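Local atomic coordinates of RNA-directed RNA polymerase (PDB entry 3ZED), a protein that catalyses template-directed synthesis of viral RNA from ribonucleoside triphosphates and probably also becomes covalently linked to the genomic RNA. Residues 307-311 and 312-316; 42-45 and 46-49; 228-231 and 232-235. All coordinates share one frame; numbering follows the deposited sequence.

Contact 1 (307-311 and 312-316); sequences ERYTQ and VDWDK
The turn that follows strand 299-310 brings Tyr309, near the strand's end, against Trp314, five residues on, in an offset edge-to-face aromatic pair. The edge of the tyrosine ring is directed at the face of the indole six-membered ring, with centroids 5.9 Å apart and planes nearly perpendicular at 84°. Contact starts at the root of the tyrosine: Tyr309 CB lies 3.8 Å from Trp314 CE3, and Tyr309 CD2 comes to 3.9 Å from Trp314 CZ3. The indole gets there because Trp314 CG stands opposite its own backbone N (chi1 -170°), which turns the ring back along the chain. On the tyrosine, Glu307 CB packs over one face, toward the rim, while the hydroxyl bonds to Lys305 O and Arg319 N.

The backbone reversal between the two aromatic residues is a pair of overlapping beta turns. Asp313 N donates to Thr310 O (3.1 Å) and Trp314 N to Gln311 O (3.1 Å), each bond closing an i to i+3 turn. The chain thereby passes from the mixed sheet, where 299-310 pairs with strands 157-160, 320-323 and 456-459, into the loop leading to 320-323. Gln311, just past the strand's end, bonds through NE2 to Leu157 O of strand 157-160, and Phe35 adds a further edge-to-face partner to Trp314.

Away from the rings, the side chains of Thr310 and Asp313 run alongside each other in the same direction, with Thr310 CG2 3.6 Å from Asp313 OD2. The other carboxylate oxygen, Asp313 OD1, forms a salt bridge with Lys316 NZ at 3.2 Å, approached almost along the C-O axis. Lys316 NZ also makes a weak hydrogen bond to Val312 O.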
loop_
_atom_site.group_PDB
_atom_site.type_symbol
_atom_site.label_atom_id
_atom_site.label_comp_id
_atom_site.label_asym_id
_atom_site.label_seq_id
_atom_site.Cartn_x
_atom_site.Cartn_y
_atom_site.Cartn_z
ATOM N N GLU B 307 -0.458 -15.930 0.069
ATOM C CA GLU B 307 -1.902 -15.708 -0.055
ATOM C C GLU B 307 -2.673 -17.005 -0.114
ATOM O O GLU B 307 -2.078 -18.070 -0.273
ATOM C CB GLU B 307 -2.192 -14.909 -1.333
ATOM C CG GLU B 307 -2.422 -13.452 -1.031
ATOM C CD GLU B 307 -2.427 -12.538 -2.227
ATOM O OE1 GLU B 307 -2.513 -13.039 -3.373
ATOM O OE2 GLU B 307 -2.374 -11.308 -2.010
ATOM N N ARG B 308 -4.003 -16.910 -0.038
ATOM C CA ARG B 308 -4.882 -18.054 -0.152
ATOM C C ARG B 308 -5.247 -18.141 -1.633
ATOM O O ARG B 308 -6.187 -17.499 -2.115
ATOM C CB ARG B 308 -6.075 -17.961 0.830
ATOM C CG ARG B 308 -5.589 -18.216 2.274
ATOM C CD ARG B 308 -6.491 -17.831 3.436
ATOM N NE ARG B 308 -6.307 -16.444 3.826
ATOM C CZ ARG B 308 -5.840 -16.006 4.988
ATOM N NH1 ARG B 308 -5.506 -16.856 5.943
ATOM N NH2 ARG B 308 -5.708 -14.715 5.205
ATOM N N TYR B 309 -4.384 -18.865 -2.375
ATOM C CA TYR B 309 -4.505 -19.101 -3.804
ATOM C C TYR B 309 -5.435 -20.253 -4.107
ATOM O O TYR B 309 -5.628 -21.132 -3.272
ATOM C CB TYR B 309 -3.120 -19.400 -4.398
ATOM C CG TYR B 309 -2.172 -18.225 -4.340
ATOM C CD1 TYR B 309 -2.369 -17.108 -5.142
ATOM C CD2 TYR B 309 -1.064 -18.239 -3.500
ATOM C CE1 TYR B 309 -1.508 -16.016 -5.088
ATOM C CE2 TYR B 309 -0.186 -17.157 -3.444
ATOM C CZ TYR B 309 -0.407 -16.052 -4.252
ATOM O OH TYR B 309 0.438 -14.971 -4.229
ATOM N N THR B 310 -5.991 -20.268 -5.321
ATOM C CA THR B 310 -6.819 -21.369 -5.823
ATOM C C THR B 310 -5.844 -22.480 -6.214
ATOM O O THR B 310 -4.895 -22.204 -6.948
ATOM C CB THR B 310 -7.704 -20.843 -6.970
ATOM O OG1 THR B 310 -8.753 -20.079 -6.383
ATOM C CG2 THR B 310 -8.322 -21.915 -7.787
ATOM N N GLN B 311 -6.042 -23.717 -5.690
ATOM C CA GLN B 311 -5.189 -24.880 -6.002
ATOM C C GLN B 311 -5.086 -25.125 -7.512
ATOM O O GLN B 311 -3.995 -25.311 -8.025
ATOM C CB GLN B 311 -5.715 -26.151 -5.330
ATOM C CG GLN B 311 -5.511 -26.186 -3.818
ATOM C CD GLN B 311 -6.174 -27.391 -3.224
ATOM O OE1 GLN B 311 -6.361 -28.412 -3.872
ATOM N NE2 GLN B 311 -6.546 -27.310 -1.973
ATOM N N VAL B 312 -6.225 -25.076 -8.223
ATOM C CA VAL B 312 -6.305 -25.295 -9.671
ATOM C C VAL B 312 -5.438 -24.251 -10.444
ATOM O O VAL B 312 -4.906 -24.593 -11.497
ATOM C CB VAL B 312 -7.798 -25.343 -10.127
ATOM C CG1 VAL B 312 -7.994 -24.877 -11.563
ATOM C CG2 VAL B 312 -8.359 -26.756 -9.957
ATOM N N ASP B 313 -5.233 -23.042 -9.893
ATOM C CA ASP B 313 -4.430 -21.991 -10.540
ATOM C C ASP B 313 -3.120 -21.713 -9.806
ATOM O O ASP B 313 -2.519 -20.661 -10.037
ATOM C CB ASP B 313 -5.230 -20.678 -10.675
ATOM C CG ASP B 313 -6.574 -20.819 -11.374
ATOM O OD1 ASP B 313 -6.645 -21.552 -12.388
ATOM O OD2 ASP B 313 -7.558 -20.209 -10.894
ATOM N N TRP B 314 -2.639 -22.670 -8.969
ATOM C CA TRP B 314 -1.375 -22.537 -8.225
ATOM C C TRP B 314 -0.197 -22.133 -9.116
ATOM O O TRP B 314 0.602 -21.280 -8.721
ATOM C CB TRP B 314 -1.043 -23.861 -7.537
ATOM C CG TRP B 314 0.097 -23.782 -6.564
ATOM C CD1 TRP B 314 1.346 -24.302 -6.726
ATOM C CD2 TRP B 314 0.065 -23.212 -5.247
ATOM N NE1 TRP B 314 2.108 -24.066 -5.608
ATOM C CE2 TRP B 314 1.342 -23.418 -4.671
ATOM C CE3 TRP B 314 -0.910 -22.521 -4.507
ATOM C CZ2 TRP B 314 1.663 -22.986 -3.372
ATOM C CZ3 TRP B 314 -0.582 -22.068 -3.232
ATOM C CH2 TRP B 314 0.692 -22.296 -2.678
ATOM N N ASP B 315 -0.074 -22.762 -10.301
ATOM C CA ASP B 315 1.017 -22.484 -11.238
ATOM C C ASP B 315 0.626 -21.444 -12.313
ATOM O O ASP B 315 1.409 -21.189 -13.229
ATOM C CB ASP B 315 1.498 -23.798 -11.895
ATOM C CG ASP B 315 2.051 -24.808 -10.898
ATOM O OD1 ASP B 315 2.885 -24.414 -10.052
ATOM O OD2 ASP B 315 1.649 -25.992 -10.963
ATOM N N LYS B 316 -0.554 -20.832 -12.190
ATOM C CA LYS B 316 -1.046 -19.842 -13.158
ATOM C C LYS B 316 -0.985 -18.433 -12.593
ATOM O O LYS B 316 -0.949 -17.476 -13.368
ATOM C CB LYS B 316 -2.498 -20.158 -13.585
ATOM C CG LYS B 316 -2.665 -21.447 -14.374
ATOM C CD LYS B 316 -4.137 -21.799 -14.545
ATOM C CE LYS B 316 -4.369 -23.285 -14.752
ATOM N NZ LYS B 316 -5.807 -23.639 -14.657
#

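Contact 2 (42-45 and 46-49); sequences LDSP and QAAA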
loop_
_atom_site.group_PDB
_atom_site.type_symbol
_atom_site.label_atom_id
_atom_site.label_comp_id
_atom_site.label_asym_id
_atom_site.label_seq_id
_atom_site.Cartn_x
_atom_site.Cartn_y
_atom_site.Cartn_z
ATOM N N LEU B 42 9.332 -24.670 -14.739
ATOM C CA LEU B 42 10.020 -23.394 -14.985
ATOM C C LEU B 42 10.873 -22.946 -13.774
ATOM O O LEU B 42 11.206 -21.768 -13.692
ATOM C CB LEU B 42 9.021 -22.268 -15.366
ATOM C CG LEU B 42 7.976 -22.520 -16.478
ATOM C CD1 LEU B 42 6.980 -21.354 -16.565
ATOM C CD2 LEU B 42 8.629 -22.797 -17.829
ATOM N N ASP B 43 11.276 -23.880 -12.875
ATOM C CA ASP B 43 12.072 -23.557 -11.677
ATOM C C ASP B 43 13.595 -23.439 -11.962
ATOM O O ASP B 43 14.407 -23.474 -11.029
ATOM C CB ASP B 43 11.812 -24.579 -10.544
ATOM C CG ASP B 43 12.337 -25.993 -10.761
ATOM O OD1 ASP B 43 12.785 -26.303 -11.895
ATOM O OD2 ASP B 43 12.297 -26.790 -9.803
ATOM N N SER B 44 13.970 -23.270 -13.234
ATOM C CA SER B 44 15.374 -23.102 -13.627
ATOM C C SER B 44 15.514 -21.860 -14.500
ATOM O O SER B 44 14.580 -21.558 -15.243
ATOM C CB SER B 44 15.891 -24.339 -14.352
ATOM O OG SER B 44 15.295 -24.486 -15.629
ATOM N N PRO B 45 16.653 -21.125 -14.441
ATOM C CA PRO B 45 16.794 -19.909 -15.263
ATOM C C PRO B 45 16.591 -20.135 -16.760
ATOM O O PRO B 45 16.005 -19.274 -17.413
ATOM C CB PRO B 45 18.223 -19.458 -14.977
ATOM C CG PRO B 45 18.532 -20.001 -13.644
ATOM C CD PRO B 45 17.850 -21.326 -13.594
ATOM N N GLN B 46 17.034 -21.302 -17.289
ATOM C CA GLN B 46 16.917 -21.679 -18.701
ATOM C C GLN B 46 15.451 -21.823 -19.122
ATOM O O GLN B 46 15.039 -21.204 -20.103
ATOM C CB GLN B 46 17.680 -22.989 -19.008
ATOM C CG GLN B 46 19.047 -23.160 -18.318
ATOM C CD GLN B 46 18.950 -23.752 -16.920
ATOM O OE1 GLN B 46 19.347 -23.132 -15.929
ATOM N NE2 GLN B 46 18.433 -24.973 -16.809
ATOM N N ALA B 47 14.668 -22.634 -18.379
ATOM C CA ALA B 47 13.239 -22.862 -18.637
ATOM C C ALA B 47 12.429 -21.580 -18.444
ATOM O O ALA B 47 11.546 -21.302 -19.259
ATOM C CB ALA B 47 12.711 -23.956 -17.733
ATOM N N ALA B 48 12.770 -20.772 -17.411
ATOM C CA ALA B 48 12.102 -19.495 -17.138
ATOM C C ALA B 48 12.367 -18.485 -18.260
ATOM O O ALA B 48 11.421 -17.861 -18.741
ATOM C CB ALA B 48 12.551 -18.927 -15.797
ATOM N N ALA B 49 13.634 -18.353 -18.699
ATOM C CA ALA B 49 14.013 -17.415 -19.761
ATOM C C ALA B 49 13.328 -17.784 -21.083
ATOM O O ALA B 49 12.745 -16.911 -21.727
ATOM C CB ALA B 49 15.525 -17.379 -19.929
#
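With chi1 of 69°, Ser44 holds OG between its backbone N and carbonyl carbon, turned toward the amide of Ala47, and Gln46, bent at chi2 (86°), curls back toward Ser44 and Pro45. The result is the N-cap of helix 45-54: Ser44 OG accepts a bond from Ala47 N that is weak at 3.4 Å yet fairly straight, meeting one of the first-turn amides, which have no preceding helical carbonyl to bond. Regular helical bonding begins at once behind it. Ser44 O takes Ala48 N at 2.9 Å, and Pro45 O takes Ala49 N at 2.9 Å. Pro45, as the first helical residue, has no N-H to leave without a partner.

The side chains of Pro45 and Gln46 lie next to each other and point the same way, and the bend at chi2 leaves Gln46 OE1 3.3 Å from Pro45 CD. The amide nitrogen of Gln46 comes near Ser44 OG, but its angle is too poor for a bond.

Pro45 also touches Tyr107 and Met460, while Ala48 and Leu42 both pack on Leu168 of helix 164-179, seating the start of the helix on its neighbours. Leu42, before the cap, lies beside the first turn: its CD2 is 4.2 Å from Ala47 CB and 3.6 Å from Ala47 O.

Contact 3 (228-231 and 232-235); sequences TGDL and STDK
The carboxylate of Asp234 crosses Thr228 obliquely and faces the backbone of Thr228 and Gly229, closing the exposed loop between the short strands 225-226 and 235-236, which Lys235 and Asn226 join by backbone pairing. Each of its oxygens is met on the syn side. Asp234 OD2 takes Gly229 N at 2.8 Å, 17° out of the carboxylate plane, and Asp234 OD1 takes Thr228 N at 2.8 Å. The hydroxyl Thr228 OG1 adds a third donor, 3.1 Å from Asp234 OD1, and reaches that oxygen from the opposite face of the plane to Thr228 N. One carboxylate thus binds two successive amides and a hydroxyl, which would be expected to favour its ionised form. The bend at Thr228 (psi -32°) turns Gly229 N toward the same carboxylate as Thr228 N; Gly229 itself has a positive phi.

At the tip of the loop, Asp230 forms an Asx turn combined with a beta turn, an Asx motif. With chi1 at -174° the Asp230 side chain extends away from its own amide, carrying the carboxylate to Ser232, whose two donors approach Asp230 OD1 from one and the same face: Ser232 OG at 2.7 Å and Ser232 N at 3.2 Å.

Thr233 crosses Asp230 at about a right angle, and both its backbone and hydroxyl serve a single acceptor. Asp230 O receives three bonds in all. Thr233 N lies well above the carbonyl plane, whereas Asp234 N, at 2.8 Å, approaches nearly end-on to the carbonyl. The third donor to Asp230 O is the hydroxyl Thr233 OG1, 3.3 Å away and moderately tilted from the carbonyl plane.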
loop_
_atom_site.group_PDB
_atom_site.type_symbol
_atom_site.label_atom_id
_atom_site.label_comp_id
_atom_site.label_asym_id
_atom_site.label_seq_id
_atom_site.Cartn_x
_atom_site.Cartn_y
_atom_site.Cartn_z
ATOM N N THR B 228 23.355 11.599 20.542
ATOM C CA THR B 228 24.439 12.005 21.467
ATOM C C THR B 228 24.464 11.085 22.697
ATOM O O THR B 228 25.523 10.859 23.276
ATOM C CB THR B 228 24.307 13.474 21.944
ATOM O OG1 THR B 228 23.047 13.663 22.593
ATOM C CG2 THR B 228 24.490 14.490 20.829
ATOM N N GLY B 229 23.285 10.611 23.092
ATOM C CA GLY B 229 23.086 9.771 24.264
ATOM C C GLY B 229 21.915 10.258 25.089
ATOM O O GLY B 229 21.146 9.448 25.616
ATOM N N ASP B 230 21.756 11.590 25.172
ATOM C CA ASP B 230 20.727 12.274 25.955
ATOM C C ASP B 230 19.318 11.971 25.425
ATOM O O ASP B 230 18.936 12.496 24.386
ATOM C CB ASP B 230 21.009 13.799 25.970
ATOM C CG ASP B 230 20.130 14.667 26.861
ATOM O OD1 ASP B 230 19.256 14.112 27.569
ATOM O OD2 ASP B 230 20.321 15.900 26.855
ATOM N N LEU B 231 18.539 11.154 26.183
ATOM C CA LEU B 231 17.154 10.750 25.897
ATOM C C LEU B 231 16.180 11.926 25.763
ATOM O O LEU B 231 15.120 11.774 25.146
ATOM C CB LEU B 231 16.644 9.839 27.021
ATOM C CG LEU B 231 16.557 8.351 26.742
ATOM C CD1 LEU B 231 16.290 7.610 28.015
ATOM C CD2 LEU B 231 15.472 8.038 25.746
ATOM N N SER B 232 16.504 13.070 26.400
ATOM C CA SER B 232 15.675 14.273 26.363
ATOM C C SER B 232 15.779 14.987 25.004
ATOM O O SER B 232 14.841 15.695 24.641
ATOM C CB SER B 232 16.049 15.225 27.496
ATOM O OG SER B 232 17.269 15.890 27.231
ATOM N N THR B 233 16.890 14.790 24.250
ATOM C CA THR B 233 17.102 15.448 22.952
ATOM C C THR B 233 17.173 14.472 21.748
ATOM O O THR B 233 16.763 14.848 20.637
ATOM C CB THR B 233 18.375 16.293 22.973
ATOM O OG1 THR B 233 19.518 15.440 23.072
ATOM C CG2 THR B 233 18.379 17.351 24.083
ATOM N N ASP B 234 17.763 13.268 21.942
ATOM C CA ASP B 234 17.954 12.270 20.890
ATOM C C ASP B 234 16.661 11.946 20.144
ATOM O O ASP B 234 15.608 11.744 20.763
ATOM C CB ASP B 234 18.582 10.994 21.451
ATOM C CG ASP B 234 20.090 11.058 21.629
ATOM O OD1 ASP B 234 20.702 12.095 21.240
ATOM O OD2 ASP B 234 20.669 10.065 22.124
ATOM N N LYS B 235 16.744 11.972 18.792
ATOM C CA LYS B 235 15.611 11.728 17.898
ATOM C C LYS B 235 16.035 11.420 16.466
ATOM O O LYS B 235 16.983 12.005 15.947
ATOM C CB LYS B 235 14.670 12.946 17.873
ATOM C CG LYS B 235 13.256 12.584 17.418
ATOM C CD LYS B 235 12.402 13.805 17.154
ATOM C CE LYS B 235 11.034 13.410 16.668
ATOM N NZ LYS B 235 10.207 14.598 16.345
#

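All three contacts are local reversals or caps, but they differ in burial and chemistry. Contact 1 is partly buried where a central strand of a mixed sheet runs out into a turn, and sets two aromatic rings against each other beside two backbone turns. Contacts 2 and 3 lie at the surface: contact 2 starts a helix, with a serine cap and apolar side chains, whereas contact 3 is a polar loop knit by two aspartates. Contacts 1 and 2 share a side of the molecule, with nearest atoms about 6 Å apart but not touching; contact 3 lies across the chain's centre from contact 1, their centres about 50 Å apart. No two of them hold the same elements.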